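Local structure of Abbfa_003403 (Acinetobacter baumannii, 4ZXH) at residues V13-I19 with I82-D88; Y68-V73 with V175-F180. The protein is a four-domain nonribosomal peptide synthetase whose condensation, adenylation, carrier and thioesterase domains probably activate an amino acid, join it to an acyl or peptidyl chain and release the product. All coordinates share one frame; numbering follows the deposited sequence.

Contact 1: residues V13-I19 with I82-D88; sequences VLSRHAI and IEQLIWD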
# COMPACT_ATOMS: atom_id res chain seq x y z
N VAL A 13 27.86 22.95 24.71
CA VAL A 13 28.15 22.73 23.30
C VAL A 13 29.48 23.40 22.91
O VAL A 13 29.67 24.59 23.14
CB VAL A 13 27.00 23.28 22.41
CG1 VAL A 13 27.33 23.14 20.94
CG2 VAL A 13 25.71 22.56 22.72
N LEU A 14 30.39 22.63 22.33
CA LEU A 14 31.67 23.18 21.89
C LEU A 14 31.56 23.87 20.53
O LEU A 14 32.03 24.99 20.37
CB LEU A 14 32.74 22.09 21.81
CG LEU A 14 33.44 21.68 23.11
CD1 LEU A 14 34.47 20.59 22.81
CD2 LEU A 14 34.10 22.87 23.72
N SER A 15 30.96 23.19 19.55
CA SER A 15 30.78 23.77 18.22
C SER A 15 29.59 23.18 17.45
O SER A 15 29.13 22.08 17.75
CB SER A 15 32.06 23.61 17.38
OG SER A 15 32.44 22.24 17.26
N ARG A 16 29.11 23.93 16.45
CA ARG A 16 27.97 23.53 15.61
C ARG A 16 28.37 23.28 14.17
O ARG A 16 29.04 24.11 13.56
CB ARG A 16 26.89 24.61 15.65
CG ARG A 16 26.41 24.95 17.06
CD ARG A 16 25.11 25.76 17.09
NE ARG A 16 24.54 25.73 18.43
CZ ARG A 16 23.50 24.97 18.78
NH1 ARG A 16 22.92 24.22 17.86
NH2 ARG A 16 23.05 24.97 20.03
N HIS A 17 27.97 22.15 13.60
CA HIS A 17 28.28 21.87 12.20
C HIS A 17 27.10 21.33 11.41
O HIS A 17 26.03 21.04 11.96
CB HIS A 17 29.44 20.88 12.14
CG HIS A 17 30.59 21.27 13.01
ND1 HIS A 17 31.51 22.22 12.64
CD2 HIS A 17 30.93 20.87 14.26
CE1 HIS A 17 32.39 22.37 13.61
NE2 HIS A 17 32.06 21.57 14.60
N ALA A 18 27.29 21.23 10.10
CA ALA A 18 26.31 20.60 9.23
C ALA A 18 26.45 19.09 9.31
O ALA A 18 27.48 18.58 9.74
CB ALA A 18 26.48 21.08 7.82
N ILE A 19 25.41 18.36 8.90
CA ILE A 19 25.57 16.92 8.66
C ILE A 19 25.89 16.76 7.18
O ILE A 19 25.68 17.69 6.39
CB ILE A 19 24.33 16.09 9.03
CG1 ILE A 19 23.13 16.49 8.18
CG2 ILE A 19 23.95 16.28 10.48
CD1 ILE A 19 21.97 15.49 8.27
N ILE A 82 19.29 20.40 9.71
CA ILE A 82 19.84 19.45 10.66
C ILE A 82 21.29 19.78 10.98
O ILE A 82 22.07 20.10 10.08
CB ILE A 82 19.73 18.03 10.10
CG1 ILE A 82 18.30 17.78 9.63
CG2 ILE A 82 20.13 16.99 11.15
CD1 ILE A 82 18.14 16.62 8.64
N GLU A 83 21.65 19.72 12.26
CA GLU A 83 23.01 20.04 12.70
C GLU A 83 23.71 18.85 13.39
O GLU A 83 23.06 17.91 13.84
CB GLU A 83 22.99 21.24 13.65
CG GLU A 83 22.89 22.60 12.97
CD GLU A 83 22.90 23.76 13.97
OE1 GLU A 83 22.33 23.59 15.06
OE2 GLU A 83 23.51 24.82 13.67
N GLN A 84 25.04 18.91 13.44
CA GLN A 84 25.84 18.08 14.34
C GLN A 84 26.42 18.96 15.43
O GLN A 84 27.08 19.96 15.13
CB GLN A 84 27.01 17.40 13.62
CG GLN A 84 26.65 16.25 12.75
CD GLN A 84 27.87 15.63 12.10
OE1 GLN A 84 28.17 14.47 12.32
NE2 GLN A 84 28.56 16.41 11.27
N LEU A 85 26.19 18.61 16.68
CA LEU A 85 26.83 19.34 17.77
C LEU A 85 27.93 18.48 18.41
O LEU A 85 27.71 17.31 18.72
CB LEU A 85 25.80 19.74 18.81
CG LEU A 85 24.51 20.45 18.41
CD1 LEU A 85 23.73 20.86 19.65
CD2 LEU A 85 24.77 21.66 17.50
N ILE A 86 29.12 19.06 18.59
CA ILE A 86 30.14 18.43 19.41
C ILE A 86 30.06 18.94 20.85
O ILE A 86 30.39 20.08 21.13
CB ILE A 86 31.56 18.67 18.87
CG1 ILE A 86 31.77 17.98 17.52
CG2 ILE A 86 32.58 18.14 19.85
CD1 ILE A 86 33.00 18.44 16.77
N TRP A 87 29.58 18.09 21.75
CA TRP A 87 29.51 18.42 23.17
C TRP A 87 30.88 18.29 23.82
O TRP A 87 31.65 17.41 23.46
CB TRP A 87 28.52 17.50 23.88
CG TRP A 87 27.13 17.67 23.40
CD1 TRP A 87 26.53 17.03 22.35
CD2 TRP A 87 26.14 18.55 23.94
NE1 TRP A 87 25.23 17.45 22.21
CE2 TRP A 87 24.97 18.40 23.18
CE3 TRP A 87 26.14 19.46 25.00
CZ2 TRP A 87 23.81 19.11 23.44
CZ3 TRP A 87 24.98 20.17 25.26
CH2 TRP A 87 23.83 19.99 24.48
N ASP A 88 31.20 19.14 24.79
CA ASP A 88 32.49 19.05 25.47
C ASP A 88 32.61 17.73 26.22
O ASP A 88 33.72 17.22 26.44
CB ASP A 88 32.69 20.23 26.43
CG ASP A 88 31.71 20.22 27.59
OD1 ASP A 88 30.63 19.59 27.48
OD2 ASP A 88 32.01 20.87 28.62
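R16 and E83 meet across two antiparallel strands in a salt bridge. NH1 of R16 lies 2.9 Å from OE1 of E83. The carboxylate oxygen sits at the edge of the guanidinium, close to its plane, and is met on its syn side, but from 27° out of the carboxylate plane. The two flat groups are 28° apart. L85 runs beside R16, pointing the same way, and its CD2 lies over one face of the guanidinium. Further along, CG2 of V13 rests over the six-membered ring of W87, 3.7 Å from its centroid. This is a CH-pi contact. CG2 stands beside the backbone N of V13 (chi1 176° places CG1, not CG2, opposite that N), and from there it also reaches CD1 of L85.

The backbones are paired by bonds from L14 N to I86 O, from I86 N to S15 O, and both ways between H17 and Q84. L14 and S15 both face I86, which makes a classic beta bulge. These are two strands of a small three-stranded antiparallel sheet in the condensation domain, with 81-87 in the middle.

Past H17 the amide of Q84 takes over. Its NE2 donates to A18 O at 2.9 Å, while OE1 accepts from Q23. I19 crosses obliquely over I82, with CD1 to CG2 at 3.7 Å, and its CG2 touches CG of Q84.

On the face bearing S15, H17, Q84 and I86, the H17 ring is held at both nitrogens. NE2 is 2.8 Å from S15 OG, and ND1 bonds to D185 of helix 179-187. That carboxylate may favour a protonated ring. CD1 of I86 lies 3.9 Å from NE2 of H17. On the far side of strand 81-87, W87 NE1 bonds to S74 OG.

Contact 2: residues Y68-V73 with V175-F180; sequences YPLLRV and VNGIEF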
# COMPACT_ATOMS: atom_id res chain seq x y z
N TYR A 68 38.42 11.44 20.53
CA TYR A 68 37.62 11.37 19.31
C TYR A 68 36.29 12.13 19.49
O TYR A 68 35.30 11.57 19.96
CB TYR A 68 37.36 9.91 18.92
CG TYR A 68 38.64 9.10 18.81
CD1 TYR A 68 39.75 9.61 18.13
CD2 TYR A 68 38.75 7.85 19.41
CE1 TYR A 68 40.94 8.89 18.03
CE2 TYR A 68 39.93 7.11 19.32
CZ TYR A 68 41.03 7.64 18.64
OH TYR A 68 42.20 6.90 18.56
N PRO A 69 36.28 13.42 19.10
CA PRO A 69 35.12 14.30 19.27
C PRO A 69 33.83 13.74 18.66
O PRO A 69 32.75 14.07 19.14
CB PRO A 69 35.55 15.57 18.56
CG PRO A 69 37.05 15.57 18.69
CD PRO A 69 37.44 14.14 18.55
N LEU A 70 33.94 12.91 17.64
CA LEU A 70 32.77 12.29 17.02
C LEU A 70 31.91 11.61 18.06
O LEU A 70 30.69 11.70 18.01
CB LEU A 70 33.20 11.28 15.95
CG LEU A 70 32.09 10.63 15.11
CD1 LEU A 70 31.29 11.66 14.36
CD2 LEU A 70 32.71 9.71 14.11
N LEU A 71 32.55 10.96 19.02
CA LEU A 71 31.85 10.23 20.06
C LEU A 71 31.03 11.11 21.00
O LEU A 71 30.28 10.59 21.83
CB LEU A 71 32.86 9.41 20.87
CG LEU A 71 33.46 8.19 20.14
CD1 LEU A 71 34.41 7.43 21.02
CD2 LEU A 71 32.35 7.26 19.66
N ARG A 72 31.17 12.43 20.88
CA ARG A 72 30.43 13.37 21.72
C ARG A 72 29.41 14.18 20.89
O ARG A 72 29.03 15.30 21.24
CB ARG A 72 31.41 14.31 22.45
CG ARG A 72 32.48 13.57 23.30
CD ARG A 72 33.41 14.47 24.14
NE ARG A 72 34.08 15.54 23.38
CZ ARG A 72 35.28 15.44 22.82
NH1 ARG A 72 35.98 14.33 22.94
NH2 ARG A 72 35.79 16.47 22.16
N VAL A 73 28.94 13.59 19.79
CA VAL A 73 28.03 14.26 18.86
C VAL A 73 26.54 13.95 19.12
O VAL A 73 26.19 12.85 19.53
CB VAL A 73 28.40 13.87 17.41
CG1 VAL A 73 27.24 14.05 16.44
CG2 VAL A 73 29.61 14.66 16.95
N VAL A 175 43.97 7.46 14.50
CA VAL A 175 42.60 7.64 14.07
C VAL A 175 42.22 9.11 14.13
O VAL A 175 42.45 9.78 15.13
CB VAL A 175 41.63 6.82 14.96
CG1 VAL A 175 40.21 6.90 14.41
CG2 VAL A 175 42.08 5.37 15.07
N ASN A 176 41.66 9.64 13.05
CA ASN A 176 41.16 11.01 13.09
C ASN A 176 39.67 11.05 13.43
O ASN A 176 38.84 10.49 12.70
CB ASN A 176 41.44 11.72 11.77
CG ASN A 176 41.17 13.21 11.84
OD1 ASN A 176 40.22 13.66 12.49
ND2 ASN A 176 42.02 13.99 11.19
N GLY A 177 39.33 11.70 14.54
CA GLY A 177 37.96 11.75 15.01
C GLY A 177 37.38 13.16 14.91
O GLY A 177 36.37 13.44 15.55
N ILE A 178 38.02 14.03 14.12
CA ILE A 178 37.56 15.41 13.93
C ILE A 178 37.37 15.81 12.44
O ILE A 178 36.75 16.83 12.12
CB ILE A 178 38.53 16.42 14.60
CG1 ILE A 178 37.90 17.81 14.71
CG2 ILE A 178 39.82 16.49 13.85
CD1 ILE A 178 36.55 17.84 15.46
N GLU A 179 37.89 15.00 11.52
CA GLU A 179 37.81 15.33 10.10
C GLU A 179 36.38 15.32 9.54
O GLU A 179 36.06 16.08 8.64
CB GLU A 179 38.70 14.38 9.29
CG GLU A 179 38.67 14.64 7.78
CD GLU A 179 39.46 15.88 7.35
OE1 GLU A 179 40.30 16.37 8.15
OE2 GLU A 179 39.23 16.35 6.20
N PHE A 180 35.51 14.45 10.06
CA PHE A 180 34.13 14.32 9.56
C PHE A 180 33.41 15.67 9.45
O PHE A 180 32.59 15.89 8.58
CB PHE A 180 33.30 13.38 10.46
CG PHE A 180 33.04 13.94 11.84
CD1 PHE A 180 34.05 13.96 12.81
CD2 PHE A 180 31.78 14.45 12.17
CE1 PHE A 180 33.81 14.48 14.08
CE2 PHE A 180 31.54 14.96 13.44
CZ PHE A 180 32.55 14.98 14.40
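L70 and F180 meet where the short 3-10 turn 69-71 packs against the start of helix 179-187 in the condensation domain. An Asx turn at N176 leads into that helix. OD1 of N176 accepts from I178 N, which lies nearly on the line of its C=O bond, and from E179 N, which lies above the carbonyl plane.

The side chain of L70 can be followed outward. CB lies 3.8 Å from CE1 of F180, at the rim of the ring, and close to G177 O. A chi1 of -175° sends CG away from the backbone N, and chi2 of 59° then sets CD1 over the phenyl group. CD1 sits above the middle of the ring, 3.4 Å from its centroid and only 11° off the normal, in a CH-pi contact. L149, M150 and L294 also touch the L70 side chain. V73 approaches the same ring obliquely, with CG2 3.9 Å from CZ.

The backbone joins the segments as well. L70 N donates to G177 O at 3.2 Å, with the donor in the carbonyl plane. The same oxygen lies 3.3 Å from CD of P69. G177 leaves the backbones close together, its CA 4.3 Å from that of Y68. P69 also touches the end of I178, through CB and CG against CD1. On the other side of the turn, both P69 and I178 reach I86 of strand 81-87.

Y68 and V175 cross at about a right angle. CG1 of V175 lies over one face of the Y68 ring, and Y68 CE1 is 3.4 Å from V175 O. The OH of Y68 hydrogen-bonds to OD2 of D161 on helix 152-165.

How the contacts relate
The centres of the two contacts are about 11 Å apart, and both belong to the condensation domain. Along the chain their segments alternate: 13-19, 68-73, 82-88, 175-180. Contact 1 pairs the edge strand 13-18 with the middle strand 81-87. Contact 2 holds the turn that leads into the other outer strand, 73-78. They meet directly where W87 N lies 2.9 Å from R72 O, a probable hydrogen bond. Helix 179-187 serves both, with F180 touching Q84 and V181 touching H17 and I86. This helix thus packs on the face of the sheet that bears H17, Q84 and I86. The I82 side chain is about 10 Å from the bound phosphopantetheine.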